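Local coordinates for protein HI1317 (Haemophilus influenzae, PDB 1JOV) that probably interconverts the alpha and beta anomers of D-glucose 6-phosphate, at residues F209-S221 with E257-K269. Residues are numbered along the deposited sequence; the frame is centred on the assembly and turned at random.
Sequences FNRTIALHHHNAS and EFGESLSVEISLK
Ile266 lays its CG2 alongside Leu215 and Ile213 of the adjacent strand, reaching Leu215 CD2 at 3.7 Å and Ile213 CG2 at 3.9 Å. Leu268 continues this apolar row: its CD2 lies 3.7 Å from Ile213 CG1 and also covers one face of the Arg211 guanidinium, while Phe209 CD2 packs on a face of the same group. Arg211 spends its NH groups on the backbone oxygens of Gln52, Asp53 and Asn154. At the other end of the row, Val264, with chi1 at 65°, places CG2 anti to its backbone N, where this methyl meets the His217 ring obliquely, 3.7 Å from His217 ND1. Hydrogen bonds from His217 ND1 to Thr249 OG1 and from NE2 to Asn202 OD1 fix that ring's rotation. The reverse face is more polar. Ser263 OG sits at the edge of the His218 ring, 3.3 Å from His218 CD2, and is hydrogen-bonded to His134 NE2. Ala214 CB packs 3.4 Å from Ser267 OG. Near the chain end, Thr212 and Lys269 lie side by side, Thr212 CB 3.6 Å from Lys269 CG. Eight backbone hydrogen bonds, paired from Thr212–Lys269 to His218–Ser263, join strands 211-218 and 261-268. These antiparallel strands are inner neighbours, between strands 133-139 and 201-206, in a large sheet of the galactose mutarotase-like beta-sandwich, and their His217 side chain lies about 7 Å from that of the predicted active-site Glu248.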
loop_
_atom_site.group_PDB
_atom_site.type_symbol
_atom_site.label_atom_id
_atom_site.label_comp_id
_atom_site.label_asym_id
_atom_site.label_seq_id
_atom_site.Cartn_x
_atom_site.Cartn_y
_atom_site.Cartn_z
ATOM N N PHE A 209 8.522 14.296 11.052
ATOM C CA PHE A 209 7.904 13.566 12.149
ATOM C C PHE A 209 9.003 12.921 13.010
ATOM O O PHE A 209 8.745 12.275 14.034
ATOM C CB PHE A 209 7.061 12.395 11.586
ATOM C CG PHE A 209 5.696 12.791 11.083
ATOM C CD1 PHE A 209 5.134 13.978 11.456
ATOM C CD2 PHE A 209 4.947 11.915 10.290
ATOM C CE1 PHE A 209 3.909 14.360 11.015
ATOM C CE2 PHE A 209 3.680 12.293 9.845
ATOM C CZ PHE A 209 3.138 13.487 10.205
ATOM N N ASN A 210 10.234 13.077 12.561
ATOM C CA ASN A 210 11.373 12.512 13.283
ATOM C C ASN A 210 11.288 10.987 13.562
ATOM O O ASN A 210 11.319 10.560 14.716
ATOM C CB ASN A 210 11.627 13.353 14.582
ATOM C CG ASN A 210 11.886 14.843 14.280
ATOM O OD1 ASN A 210 12.901 15.191 13.680
ATOM N ND2 ASN A 210 10.976 15.718 14.711
ATOM N N ARG A 211 11.204 10.175 12.521
ATOM C CA ARG A 211 11.157 8.729 12.609
ATOM C C ARG A 211 11.713 8.132 11.334
ATOM O O ARG A 211 11.921 8.840 10.343
ATOM C CB ARG A 211 9.741 8.226 12.774
ATOM C CG ARG A 211 8.818 8.437 11.574
ATOM C CD ARG A 211 7.321 8.388 11.953
ATOM N NE ARG A 211 6.396 8.388 10.809
ATOM C CZ ARG A 211 5.116 7.995 10.861
ATOM N NH1 ARG A 211 4.604 7.581 12.020
ATOM N NH2 ARG A 211 4.355 8.030 9.769
ATOM N N THR A 212 11.956 6.821 11.326
ATOM C CA THR A 212 12.341 6.146 10.120
ATOM C C THR A 212 11.373 5.010 9.836
ATOM O O THR A 212 11.167 4.184 10.717
ATOM C CB THR A 212 13.682 5.481 10.346
ATOM O OG1 THR A 212 14.646 6.528 10.397
ATOM C CG2 THR A 212 14.138 4.711 9.114
ATOM N N ILE A 213 10.855 4.992 8.633
ATOM C CA ILE A 213 10.002 3.891 8.212
ATOM C C ILE A 213 10.905 2.892 7.522
ATOM O O ILE A 213 11.403 3.155 6.417
ATOM C CB ILE A 213 8.885 4.390 7.276
ATOM C CG1 ILE A 213 7.967 5.394 7.966
ATOM C CG2 ILE A 213 8.077 3.225 6.728
ATOM C CD1 ILE A 213 6.731 5.748 7.172
ATOM N N ALA A 214 11.111 1.738 8.152
ATOM C CA ALA A 214 12.019 0.741 7.532
ATOM C C ALA A 214 11.215 -0.287 6.716
ATOM O O ALA A 214 10.175 -0.721 7.209
ATOM C CB ALA A 214 12.775 0.044 8.586
ATOM N N LEU A 215 11.714 -0.692 5.541
ATOM C CA LEU A 215 10.943 -1.629 4.675
ATOM C C LEU A 215 11.752 -2.852 4.340
ATOM O O LEU A 215 12.886 -2.726 3.837
ATOM C CB LEU A 215 10.475 -0.983 3.368
ATOM C CG LEU A 215 9.679 0.264 3.594
ATOM C CD1 LEU A 215 9.370 0.991 2.406
ATOM C CD2 LEU A 215 8.459 -0.053 4.526
ATOM N N HIS A 216 11.193 -4.036 4.631
ATOM C CA HIS A 216 11.826 -5.305 4.224
ATOM C C HIS A 216 10.913 -5.974 3.186
ATOM O O HIS A 216 9.886 -6.558 3.586
ATOM C CB HIS A 216 12.030 -6.206 5.426
ATOM C CG HIS A 216 13.038 -7.295 5.208
ATOM N ND1 HIS A 216 13.655 -7.958 6.250
ATOM C CD2 HIS A 216 13.546 -7.831 4.069
ATOM C CE1 HIS A 216 14.493 -8.859 5.764
ATOM N NE2 HIS A 216 14.447 -8.804 4.443
ATOM N N HIS A 217 11.257 -5.851 1.893
ATOM C CA HIS A 217 10.422 -6.410 0.821
ATOM C C HIS A 217 10.740 -7.912 0.600
ATOM O O HIS A 217 11.822 -8.349 0.968
ATOM C CB HIS A 217 10.628 -5.654 -0.473
ATOM C CG HIS A 217 10.487 -4.173 -0.329
ATOM N ND1 HIS A 217 9.308 -3.495 -0.626
ATOM C CD2 HIS A 217 11.363 -3.230 0.120
ATOM C CE1 HIS A 217 9.486 -2.209 -0.407
ATOM N NE2 HIS A 217 10.739 -2.011 0.042
ATOM N N HIS A 218 9.829 -8.679 0.036
ATOM C CA HIS A 218 10.131 -10.081 -0.349
ATOM C C HIS A 218 9.621 -10.347 -1.757
ATOM O O HIS A 218 8.511 -9.972 -2.094
ATOM C CB HIS A 218 9.521 -11.099 0.588
ATOM C CG HIS A 218 9.952 -10.783 2.012
ATOM N ND1 HIS A 218 11.123 -11.259 2.556
ATOM C CD2 HIS A 218 9.339 -10.053 2.983
ATOM C CE1 HIS A 218 11.219 -10.833 3.814
ATOM N NE2 HIS A 218 10.145 -10.114 4.097
ATOM N N ASN A 219 10.440 -10.984 -2.555
ATOM C CA ASN A 219 10.043 -11.304 -3.931
ATOM C C ASN A 219 9.684 -10.148 -4.866
ATOM O O ASN A 219 9.004 -10.384 -5.855
ATOM C CB ASN A 219 8.939 -12.360 -3.975
ATOM C CG ASN A 219 9.336 -13.599 -3.283
ATOM O OD1 ASN A 219 10.501 -14.040 -3.392
ATOM N ND2 ASN A 219 8.405 -14.198 -2.563
ATOM N N ALA A 220 10.208 -8.936 -4.575
ATOM C CA ALA A 220 10.004 -7.786 -5.429
ATOM C C ALA A 220 10.987 -7.897 -6.592
ATOM O O ALA A 220 12.088 -8.395 -6.407
ATOM C CB ALA A 220 10.188 -6.485 -4.667
ATOM N N SER A 221 10.634 -7.371 -7.724
ATOM C CA SER A 221 11.578 -7.284 -8.813
ATOM C C SER A 221 11.845 -5.796 -9.079
ATOM O O SER A 221 12.941 -5.451 -9.524
ATOM C CB SER A 221 11.082 -8.021 -10.061
ATOM O OG SER A 221 9.777 -7.593 -10.413
ATOM N N GLU A 257 3.623 -15.936 -11.306
ATOM C CA GLU A 257 2.937 -17.087 -11.777
ATOM C C GLU A 257 2.020 -17.615 -10.644
ATOM O O GLU A 257 2.185 -17.221 -9.474
ATOM C CB GLU A 257 3.926 -18.172 -12.304
ATOM C CG GLU A 257 4.567 -17.878 -13.649
ATOM C CD GLU A 257 3.601 -17.618 -14.811
ATOM O OE1 GLU A 257 2.596 -18.333 -15.006
ATOM O OE2 GLU A 257 3.885 -16.691 -15.588
ATOM N N PHE A 258 1.180 -18.590 -10.998
ATOM C CA PHE A 258 0.189 -19.105 -10.069
ATOM C C PHE A 258 0.864 -19.440 -8.722
ATOM O O PHE A 258 1.888 -20.084 -8.749
ATOM C CB PHE A 258 -0.449 -20.324 -10.676
ATOM C CG PHE A 258 -1.540 -20.896 -9.880
ATOM C CD1 PHE A 258 -1.255 -21.844 -8.896
ATOM C CD2 PHE A 258 -2.916 -20.542 -10.106
ATOM C CE1 PHE A 258 -2.263 -22.431 -8.124
ATOM C CE2 PHE A 258 -3.888 -21.161 -9.286
ATOM C CZ PHE A 258 -3.563 -22.092 -8.312
ATOM N N GLY A 259 0.352 -18.976 -7.586
ATOM C CA GLY A 259 0.901 -19.292 -6.275
ATOM C C GLY A 259 2.094 -18.548 -5.810
ATOM O O GLY A 259 2.445 -18.676 -4.624
ATOM N N GLU A 260 2.661 -17.660 -6.638
ATOM C CA GLU A 260 3.765 -16.833 -6.218
ATOM C C GLU A 260 3.279 -15.611 -5.449
ATOM O O GLU A 260 2.190 -15.117 -5.705
ATOM C CB GLU A 260 4.619 -16.408 -7.369
ATOM C CG GLU A 260 5.277 -17.616 -8.114
ATOM C CD GLU A 260 6.302 -17.188 -9.141
ATOM O OE1 GLU A 260 6.103 -16.189 -9.849
ATOM O OE2 GLU A 260 7.355 -17.806 -9.237
ATOM N N SER A 261 3.985 -15.206 -4.444
ATOM C CA SER A 261 3.595 -14.030 -3.717
ATOM C C SER A 261 4.611 -12.909 -3.732
ATOM O O SER A 261 5.788 -13.115 -4.155
ATOM C CB SER A 261 3.303 -14.433 -2.284
ATOM O OG SER A 261 4.492 -14.961 -1.784
ATOM N N LEU A 262 4.216 -11.730 -3.260
ATOM C CA LEU A 262 5.146 -10.669 -3.077
ATOM C C LEU A 262 4.672 -9.997 -1.800
ATOM O O LEU A 262 3.474 -9.937 -1.523
ATOM C CB LEU A 262 5.249 -9.763 -4.300
ATOM C CG LEU A 262 4.242 -8.607 -4.447
ATOM C CD1 LEU A 262 4.710 -7.621 -5.504
ATOM C CD2 LEU A 262 2.856 -9.143 -4.805
ATOM N N SER A 263 5.612 -9.503 -0.993
ATOM C CA SER A 263 5.182 -8.881 0.220
ATOM C C SER A 263 6.104 -7.800 0.689
ATOM O O SER A 263 7.187 -7.611 0.133
ATOM C CB SER A 263 5.071 -9.922 1.325
ATOM O OG SER A 263 6.340 -10.464 1.649
ATOM N N VAL A 264 5.667 -7.101 1.733
ATOM C CA VAL A 264 6.457 -6.048 2.376
ATOM C C VAL A 264 6.211 -6.088 3.874
ATOM O O VAL A 264 5.096 -6.332 4.362
ATOM C CB VAL A 264 6.155 -4.643 1.805
ATOM C CG1 VAL A 264 4.724 -4.241 2.108
ATOM C CG2 VAL A 264 7.149 -3.614 2.344
ATOM N N GLU A 265 7.275 -5.856 4.553
ATOM C CA GLU A 265 7.234 -5.750 6.001
ATOM C C GLU A 265 7.616 -4.307 6.364
ATOM O O GLU A 265 8.707 -3.827 6.050
ATOM C CB GLU A 265 8.252 -6.730 6.673
ATOM C CG GLU A 265 8.217 -6.699 8.180
ATOM C CD GLU A 265 9.358 -7.528 8.853
ATOM O OE1 GLU A 265 9.178 -8.758 8.997
ATOM O OE2 GLU A 265 10.398 -6.922 9.237
ATOM N N ILE A 266 6.677 -3.599 6.979
ATOM C CA ILE A 266 6.783 -2.192 7.416
ATOM C C ILE A 266 7.016 -2.053 8.929
ATOM O O ILE A 266 6.362 -2.726 9.737
ATOM C CB ILE A 266 5.493 -1.420 7.011
ATOM C CG1 ILE A 266 4.987 -1.895 5.644
ATOM C CG2 ILE A 266 5.765 0.077 6.990
ATOM C CD1 ILE A 266 3.992 -0.956 5.004
ATOM N N SER A 267 7.945 -1.166 9.312
ATOM C CA SER A 267 8.222 -0.986 10.739
ATOM C C SER A 267 8.762 0.430 10.921
ATOM O O SER A 267 9.129 1.114 9.930
ATOM C CB SER A 267 9.291 -1.999 11.161
ATOM O OG SER A 267 10.420 -1.674 10.404
ATOM N N LEU A 268 8.665 0.894 12.157
ATOM C CA LEU A 268 9.218 2.222 12.511
ATOM C C LEU A 268 10.454 2.077 13.379
ATOM O O LEU A 268 10.513 1.189 14.216
ATOM C CB LEU A 268 8.272 3.032 13.350
ATOM C CG LEU A 268 7.056 3.535 12.617
ATOM C CD1 LEU A 268 6.150 4.261 13.598
ATOM C CD2 LEU A 268 7.496 4.419 11.519
ATOM N N LYS A 269 11.396 2.993 13.192
ATOM C CA LYS A 269 12.570 3.119 14.063
ATOM C C LYS A 269 13.020 4.576 14.024
ATOM O O LYS A 269 12.225 5.487 13.726
ATOM C CB LYS A 269 13.697 2.174 13.640
ATOM C CG LYS A 269 14.274 2.429 12.244
ATOM C CD LYS A 269 15.211 1.277 11.848
ATOM C CE LYS A 269 16.117 1.638 10.676
ATOM N NZ LYS A 269 17.333 0.738 10.639
HETATM O O HOH W 1 10.311 -9.712 6.501
HETATM O O HOH W 2 6.269 -12.973 -0.880
#